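Flagellin (Burkholderia pseudomallei, PDB 4CFI) probably polymerises into the filament of the bacterial flagellum and is a target of the immune response. Local coordinates at residues T108-I119 and Q133-G144; I68-F78 and V88-S97. All coordinates share one frame; numbering follows the deposited sequence.

Interaction 1. Residues T108-I119 and Q133-G144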
# COMPACT_ATOMS: atom_id res chain seq x y z
N THR A 108 6.05 -4.03 -4.84
CA THR A 108 6.64 -3.87 -6.16
C THR A 108 5.69 -4.28 -7.30
O THR A 108 4.84 -5.18 -7.15
CB THR A 108 7.97 -4.65 -6.27
OG1 THR A 108 8.62 -4.26 -7.46
CG2 THR A 108 7.77 -6.20 -6.24
N GLY A 109 5.82 -3.58 -8.42
CA GLY A 109 5.16 -3.97 -9.67
C GLY A 109 3.78 -3.38 -9.93
O GLY A 109 3.12 -3.81 -10.87
N GLN A 110 3.36 -2.42 -9.11
CA GLN A 110 2.02 -1.84 -9.24
C GLN A 110 2.12 -0.52 -10.01
O GLN A 110 2.96 0.32 -9.72
CB GLN A 110 1.42 -1.64 -7.86
CG GLN A 110 1.31 -2.93 -7.06
CD GLN A 110 0.11 -3.74 -7.48
OE1 GLN A 110 0.26 -4.82 -8.05
NE2 GLN A 110 -1.09 -3.20 -7.25
N THR A 111 1.25 -0.36 -11.00
CA THR A 111 1.20 0.89 -11.75
C THR A 111 0.47 1.93 -10.91
O THR A 111 -0.69 1.78 -10.57
CB THR A 111 0.58 0.71 -13.14
OG1 THR A 111 1.41 -0.19 -13.89
CG2 THR A 111 0.51 2.03 -13.89
N LEU A 112 1.19 2.99 -10.56
CA LEU A 112 0.69 4.06 -9.71
C LEU A 112 -0.08 5.11 -10.49
O LEU A 112 -0.93 5.79 -9.94
CB LEU A 112 1.86 4.72 -8.95
CG LEU A 112 2.71 3.77 -8.12
CD1 LEU A 112 3.87 4.53 -7.46
CD2 LEU A 112 1.88 3.08 -7.05
N GLY A 113 0.26 5.27 -11.77
CA GLY A 113 -0.41 6.22 -12.65
C GLY A 113 0.32 6.32 -13.97
O GLY A 113 1.44 5.83 -14.09
N THR A 114 -0.34 6.94 -14.94
CA THR A 114 0.18 7.16 -16.26
C THR A 114 0.09 8.65 -16.59
O THR A 114 -0.97 9.27 -16.42
CB THR A 114 -0.62 6.33 -17.28
OG1 THR A 114 -0.49 4.95 -16.94
CG2 THR A 114 -0.16 6.57 -18.71
N ILE A 115 1.20 9.20 -17.05
CA ILE A 115 1.34 10.64 -17.33
C ILE A 115 1.45 10.84 -18.83
O ILE A 115 2.29 10.19 -19.49
CB ILE A 115 2.62 11.24 -16.67
CG1 ILE A 115 2.69 10.85 -15.18
CG2 ILE A 115 2.70 12.74 -16.90
CD1 ILE A 115 4.06 11.08 -14.57
N LYS A 116 0.62 11.72 -19.40
CA LYS A 116 0.75 12.08 -20.82
C LYS A 116 1.89 13.10 -20.97
O LYS A 116 1.91 14.11 -20.29
CB LYS A 116 -0.57 12.65 -21.37
CG LYS A 116 -0.47 13.10 -22.83
CD LYS A 116 -1.73 13.79 -23.33
CE LYS A 116 -1.61 14.15 -24.80
NZ LYS A 116 -2.84 14.80 -25.31
N VAL A 117 2.81 12.81 -21.88
CA VAL A 117 4.03 13.58 -22.10
C VAL A 117 4.29 13.73 -23.60
O VAL A 117 3.56 13.19 -24.42
CB VAL A 117 5.26 12.92 -21.42
CG1 VAL A 117 5.04 12.80 -19.93
CG2 VAL A 117 5.60 11.57 -22.05
N ALA A 118 5.34 14.47 -23.94
CA ALA A 118 5.75 14.66 -25.33
C ALA A 118 7.26 14.84 -25.37
O ALA A 118 7.76 15.97 -25.28
CB ALA A 118 5.04 15.86 -25.97
N ILE A 119 7.99 13.73 -25.45
CA ILE A 119 9.44 13.73 -25.35
C ILE A 119 10.07 12.81 -26.39
O ILE A 119 9.41 11.90 -26.92
CB ILE A 119 9.94 13.33 -23.93
CG1 ILE A 119 9.55 11.90 -23.58
CG2 ILE A 119 9.46 14.34 -22.89
CD1 ILE A 119 9.94 11.44 -22.19
N GLN A 133 11.40 8.01 -32.45
CA GLN A 133 10.06 7.81 -31.93
C GLN A 133 9.77 8.79 -30.80
O GLN A 133 10.64 9.07 -29.97
CB GLN A 133 9.91 6.37 -31.39
CG GLN A 133 8.59 6.04 -30.71
CD GLN A 133 8.51 4.59 -30.28
OE1 GLN A 133 7.93 3.75 -30.98
NE2 GLN A 133 9.11 4.27 -29.14
N GLU A 134 8.53 9.28 -30.74
CA GLU A 134 8.06 10.12 -29.63
C GLU A 134 7.48 9.24 -28.51
O GLU A 134 6.70 8.31 -28.77
CB GLU A 134 6.99 11.11 -30.11
CG GLU A 134 6.56 12.13 -29.06
CD GLU A 134 5.47 13.10 -29.52
OE1 GLU A 134 5.02 12.96 -30.67
OE2 GLU A 134 5.08 14.00 -28.72
N THR A 135 7.89 9.54 -27.29
CA THR A 135 7.24 8.99 -26.11
C THR A 135 6.08 9.90 -25.74
O THR A 135 6.28 11.10 -25.53
CB THR A 135 8.23 8.86 -24.94
OG1 THR A 135 9.28 7.95 -25.31
CG2 THR A 135 7.55 8.39 -23.67
N THR A 136 4.89 9.33 -25.64
CA THR A 136 3.65 10.07 -25.44
C THR A 136 2.97 9.76 -24.10
O THR A 136 2.07 10.51 -23.68
CB THR A 136 2.65 9.83 -26.57
OG1 THR A 136 2.39 8.42 -26.64
CG2 THR A 136 3.23 10.32 -27.92
N GLN A 137 3.37 8.69 -23.41
CA GLN A 137 2.90 8.40 -22.05
C GLN A 137 4.04 7.78 -21.27
O GLN A 137 4.88 7.09 -21.85
CB GLN A 137 1.71 7.40 -22.03
CG GLN A 137 0.56 7.80 -22.93
CD GLN A 137 -0.58 6.82 -22.94
OE1 GLN A 137 -0.53 5.78 -22.31
NE2 GLN A 137 -1.61 7.14 -23.70
N ILE A 138 4.03 8.00 -19.95
CA ILE A 138 4.93 7.29 -19.05
C ILE A 138 4.11 6.65 -17.95
O ILE A 138 3.37 7.33 -17.23
CB ILE A 138 6.00 8.22 -18.44
CG1 ILE A 138 6.84 8.86 -19.55
CG2 ILE A 138 6.87 7.45 -17.44
CD1 ILE A 138 7.74 9.98 -19.04
N ASN A 139 4.24 5.34 -17.81
CA ASN A 139 3.66 4.59 -16.71
C ASN A 139 4.66 4.53 -15.58
O ASN A 139 5.81 4.16 -15.80
CB ASN A 139 3.32 3.18 -17.17
CG ASN A 139 2.47 3.19 -18.42
OD1 ASN A 139 1.33 3.69 -18.42
ND2 ASN A 139 3.01 2.65 -19.49
N VAL A 140 4.23 4.91 -14.38
CA VAL A 140 5.08 4.93 -13.19
C VAL A 140 4.71 3.72 -12.33
O VAL A 140 3.56 3.58 -11.90
CB VAL A 140 4.89 6.24 -12.41
CG1 VAL A 140 5.80 6.29 -11.19
CG2 VAL A 140 5.14 7.44 -13.32
N VAL A 141 5.70 2.86 -12.10
CA VAL A 141 5.50 1.56 -11.49
C VAL A 141 6.30 1.48 -10.18
O VAL A 141 7.46 1.87 -10.12
CB VAL A 141 5.94 0.44 -12.47
CG1 VAL A 141 5.72 -0.93 -11.87
CG2 VAL A 141 5.20 0.55 -13.80
N SER A 142 5.68 1.00 -9.11
CA SER A 142 6.36 0.89 -7.82
C SER A 142 7.48 -0.14 -7.87
O SER A 142 7.41 -1.12 -8.62
CB SER A 142 5.36 0.47 -6.75
OG SER A 142 4.79 -0.78 -7.11
N ASP A 143 8.50 0.07 -7.04
CA ASP A 143 9.61 -0.88 -6.90
C ASP A 143 9.64 -1.64 -5.57
O ASP A 143 10.53 -2.45 -5.36
CB ASP A 143 10.97 -0.21 -7.21
CG ASP A 143 11.41 0.82 -6.17
OD1 ASP A 143 10.77 0.96 -5.11
OD2 ASP A 143 12.44 1.49 -6.44
N GLY A 144 8.68 -1.41 -4.70
CA GLY A 144 8.62 -2.11 -3.42
C GLY A 144 9.48 -1.48 -2.33
O GLY A 144 9.43 -1.93 -1.18
O HOH W 1 11.31 -4.79 -7.64
O HOH W 2 2.83 13.56 -27.10
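T114 OG1 donates to N139 OD1 at 2.7 Å, meeting a lone pair of the amide oxygen in its plane. The two side chains lie side by side on one face of an antiparallel strand pair, 111-119 with 135-142. They are two of the three strands of a sheet in the flagellin D2 domain; strand 148-152 lies on the far side of 135-142. N139 ND2 bonds to T151 OG1 on that third strand, so the N139 amide ties all three strands together.

The other face is largely apolar, with I115, I138, V140 and I119 on it. I115 CD1 reaches V140 CG2 at 4.0 Å. I138 sends CG1 to V117 CG2 at 3.9 Å, and the two side chains cross at about a right angle. I119 CG1 sits between its own backbone N and carbonyl carbon (chi1 64°), which lays it against T135 CB at 3.6 Å. Helix 197-213 covers I115, and helix 160-167 touches I119 and I138.

I115 and I138 exchange two backbone bonds. Toward I119 the register slips by one residue at a beta bulge. There V117 N bonds to T136 O from above the carbonyl plane. I119 and T135 then exchange two backbone bonds and resume the ladder. Beside the bulge, a water donates to both V117 O and E134 OE2. The E134 chain is extended, and the same OE2 lies 3.3 Å from A118 CB.

At the other end S142 binds twice to Q110. Its N donates to Q110 O, and its OG accepts from Q110 N at 3.0 Å. S142 OG also bonds to Q107 O, so one hydroxyl joins the strand to the chain leading into T108. G109 N donates to S142 O at 2.9 Å, nearly straight but 47° out of the carbonyl plane.

Interaction 2. Residues I68-F78 and V88-S97; sequences ILDGSAGTLSF and VSVDLTQSMS
The F78 ring meets V88 and V90 with its edge. V88 O and V90 CG2 both lie near the ring plane, and F78 CE2 is 4.0 Å from V90 CG2. F78 CG stands anti to the carbonyl carbon (chi1 -55°), which carries the ring across to V90 on the neighbouring strand. The strands 74-79 and 87-92 form an antiparallel beta hairpin beside the long helices. I5 of helix 2-31 touches F78, while V90 packs on L6 and on L251 of helix 227-257.

The apolar face continues to L76 and L92, whose CD1 atoms are 3.9 Å apart. L92 also touches A73 and I68. Its side chain thus joins the hairpin to the chain that leads into strand 74-79. On the opposite face S77 OG and S89 OG share a hydrogen bond of 3.3 Å. T75 lies alongside T93, which follows strand 87-92.

Two pairs, F78 with V88 and L76 with V90, each exchange two backbone hydrogen bonds. Near the turn, L92 N reaches G74 O along a more bent path, 139° at the hydrogen. A type I turn runs from G71 to G74. A water links it to the other segment: it accepts from A73 N and donates to L92 O at 2.6 Å. Past the paired strands, M96 N donates to L69 O.

Asx turns shape both segments. D70 OD1 accepts from S72 OG and S72 N, and D70 OD2 bonds to N67 ND2, so both carboxylate oxygens are held. D91 OD1 likewise takes T93 OG1 and T93 N, and this probably helps hold T93 CG2 near T75 OG1. T93 OG1 meets the syn lone pair of D91 OD1, while T93 N lies 2.9 Å from D91 OD1, nearly along its C-O axis.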
# COMPACT_ATOMS: atom_id res chain seq x y z
N ILE A 68 -4.86 -9.95 23.41
CA ILE A 68 -3.80 -10.65 22.66
C ILE A 68 -3.50 -10.07 21.26
O ILE A 68 -2.51 -10.48 20.66
CB ILE A 68 -4.00 -12.17 22.60
CG1 ILE A 68 -5.33 -12.49 21.95
CG2 ILE A 68 -3.89 -12.79 24.00
CD1 ILE A 68 -5.55 -13.98 21.78
N LEU A 69 -4.31 -9.12 20.75
CA LEU A 69 -4.07 -8.58 19.40
C LEU A 69 -3.80 -7.07 19.37
O LEU A 69 -3.77 -6.49 18.29
CB LEU A 69 -5.22 -8.92 18.44
CG LEU A 69 -5.38 -10.38 18.04
CD1 LEU A 69 -6.52 -10.54 17.04
CD2 LEU A 69 -4.08 -10.95 17.48
N ASP A 70 -3.54 -6.46 20.52
CA ASP A 70 -3.18 -5.04 20.56
C ASP A 70 -1.70 -4.81 20.86
O ASP A 70 -1.32 -3.68 21.16
CB ASP A 70 -4.08 -4.29 21.56
CG ASP A 70 -3.85 -4.68 22.99
OD1 ASP A 70 -3.02 -5.58 23.24
OD2 ASP A 70 -4.54 -4.08 23.87
N GLY A 71 -0.87 -5.85 20.74
CA GLY A 71 0.56 -5.76 21.02
C GLY A 71 0.92 -5.97 22.48
O GLY A 71 2.09 -6.21 22.82
N SER A 72 -0.07 -5.94 23.36
CA SER A 72 0.20 -5.91 24.80
C SER A 72 0.58 -7.27 25.38
O SER A 72 1.13 -7.32 26.49
CB SER A 72 -0.97 -5.30 25.58
OG SER A 72 -2.11 -6.14 25.58
N ALA A 73 0.32 -8.36 24.66
CA ALA A 73 0.66 -9.70 25.15
C ALA A 73 2.15 -10.00 25.06
O ALA A 73 2.66 -10.88 25.76
CB ALA A 73 -0.16 -10.77 24.43
N GLY A 74 2.87 -9.29 24.19
CA GLY A 74 4.30 -9.49 24.02
C GLY A 74 4.63 -10.82 23.38
O GLY A 74 3.93 -11.29 22.50
N THR A 75 5.72 -11.41 23.83
CA THR A 75 6.13 -12.74 23.37
C THR A 75 5.77 -13.75 24.44
O THR A 75 6.20 -13.61 25.58
CB THR A 75 7.64 -12.79 23.06
OG1 THR A 75 7.94 -11.79 22.07
CG2 THR A 75 8.03 -14.15 22.53
N LEU A 76 4.96 -14.74 24.07
CA LEU A 76 4.56 -15.81 24.99
C LEU A 76 5.37 -17.08 24.72
O LEU A 76 5.74 -17.35 23.59
CB LEU A 76 3.07 -16.10 24.82
CG LEU A 76 2.11 -14.92 24.95
CD1 LEU A 76 0.68 -15.38 24.74
CD2 LEU A 76 2.28 -14.24 26.30
N SER A 77 5.65 -17.84 25.77
CA SER A 77 6.41 -19.08 25.64
C SER A 77 5.69 -20.23 26.33
O SER A 77 5.06 -20.04 27.38
CB SER A 77 7.82 -18.89 26.22
OG SER A 77 8.51 -17.89 25.50
N PHE A 78 5.76 -21.41 25.71
CA PHE A 78 5.10 -22.63 26.21
C PHE A 78 6.03 -23.82 26.17
O PHE A 78 6.75 -24.00 25.20
CB PHE A 78 3.87 -22.93 25.36
CG PHE A 78 2.92 -21.78 25.28
CD1 PHE A 78 1.97 -21.58 26.26
CD2 PHE A 78 3.03 -20.86 24.25
CE1 PHE A 78 1.11 -20.49 26.21
CE2 PHE A 78 2.18 -19.77 24.19
CZ PHE A 78 1.22 -19.58 25.18
N VAL A 88 8.04 -23.38 22.75
CA VAL A 88 7.52 -22.73 21.55
C VAL A 88 7.19 -21.31 21.95
O VAL A 88 6.45 -21.09 22.91
CB VAL A 88 6.27 -23.47 21.01
CG1 VAL A 88 5.67 -22.71 19.84
CG2 VAL A 88 6.62 -24.90 20.59
N SER A 89 7.76 -20.35 21.23
CA SER A 89 7.54 -18.95 21.47
C SER A 89 6.60 -18.40 20.41
O SER A 89 6.66 -18.78 19.25
CB SER A 89 8.85 -18.17 21.44
OG SER A 89 9.68 -18.57 22.51
N VAL A 90 5.76 -17.47 20.85
CA VAL A 90 4.77 -16.84 19.99
C VAL A 90 4.91 -15.32 20.12
O VAL A 90 4.68 -14.76 21.20
CB VAL A 90 3.35 -17.29 20.39
CG1 VAL A 90 2.32 -16.75 19.41
CG2 VAL A 90 3.28 -18.81 20.46
N ASP A 91 5.29 -14.68 19.02
CA ASP A 91 5.47 -13.23 18.98
C ASP A 91 4.15 -12.49 18.70
O ASP A 91 3.72 -12.40 17.55
CB ASP A 91 6.51 -12.87 17.91
CG ASP A 91 6.79 -11.38 17.84
OD1 ASP A 91 6.01 -10.60 18.43
OD2 ASP A 91 7.79 -10.99 17.20
N LEU A 92 3.54 -11.96 19.76
CA LEU A 92 2.31 -11.16 19.69
C LEU A 92 2.59 -9.70 20.07
O LEU A 92 1.77 -9.03 20.73
CB LEU A 92 1.25 -11.73 20.61
CG LEU A 92 0.78 -13.15 20.27
CD1 LEU A 92 -0.14 -13.66 21.36
CD2 LEU A 92 0.12 -13.19 18.90
N THR A 93 3.73 -9.19 19.62
CA THR A 93 4.14 -7.83 19.95
C THR A 93 3.52 -6.74 19.06
O THR A 93 3.50 -5.58 19.45
CB THR A 93 5.67 -7.68 19.88
OG1 THR A 93 6.12 -7.96 18.55
CG2 THR A 93 6.36 -8.63 20.86
N GLN A 94 3.06 -7.13 17.86
CA GLN A 94 2.48 -6.17 16.90
C GLN A 94 0.98 -5.98 17.09
O GLN A 94 0.20 -6.95 17.10
CB GLN A 94 2.76 -6.62 15.45
CG GLN A 94 1.69 -6.18 14.45
CD GLN A 94 2.12 -5.13 13.43
OE1 GLN A 94 3.07 -5.36 12.66
NE2 GLN A 94 1.40 -3.99 13.38
N SER A 95 0.58 -4.72 17.25
CA SER A 95 -0.82 -4.35 17.34
C SER A 95 -1.51 -4.46 15.99
O SER A 95 -0.96 -4.07 14.95
CB SER A 95 -0.92 -2.89 17.80
OG SER A 95 -2.25 -2.46 17.89
N MET A 96 -2.72 -4.97 16.06
CA MET A 96 -3.60 -5.03 14.91
C MET A 96 -4.59 -3.87 14.89
O MET A 96 -5.54 -3.88 14.08
CB MET A 96 -4.35 -6.36 14.93
CG MET A 96 -3.47 -7.58 14.73
SD MET A 96 -2.66 -7.64 13.11
CE MET A 96 -1.02 -7.14 13.57
N SER A 97 -4.40 -2.86 15.73
CA SER A 97 -5.28 -1.70 15.70
C SER A 97 -5.15 -0.97 14.36
O SER A 97 -4.13 -1.05 13.68
CB SER A 97 -5.01 -0.76 16.89
OG SER A 97 -3.83 -0.01 16.72
O HOH W 3 -0.58 -8.72 21.77

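Interactions 1 and 2 lie on opposite sides of the chain's centre. Their own centres are 41 Å apart, and their nearest atoms are about 16 Å apart, so they do not touch. Along the chain they are in series: interaction 2 closes before interaction 1 opens, and strand 111-119 is the next strand after 87-92. Each is an antiparallel pairing of strands close in sequence, but the surroundings differ. Interaction 2 rests on helices 2-31 and 227-257, from the two ends of the chain. Interaction 1 belongs to a separate sheet within the D2 range, flanked by helices 160-167 and 197-213.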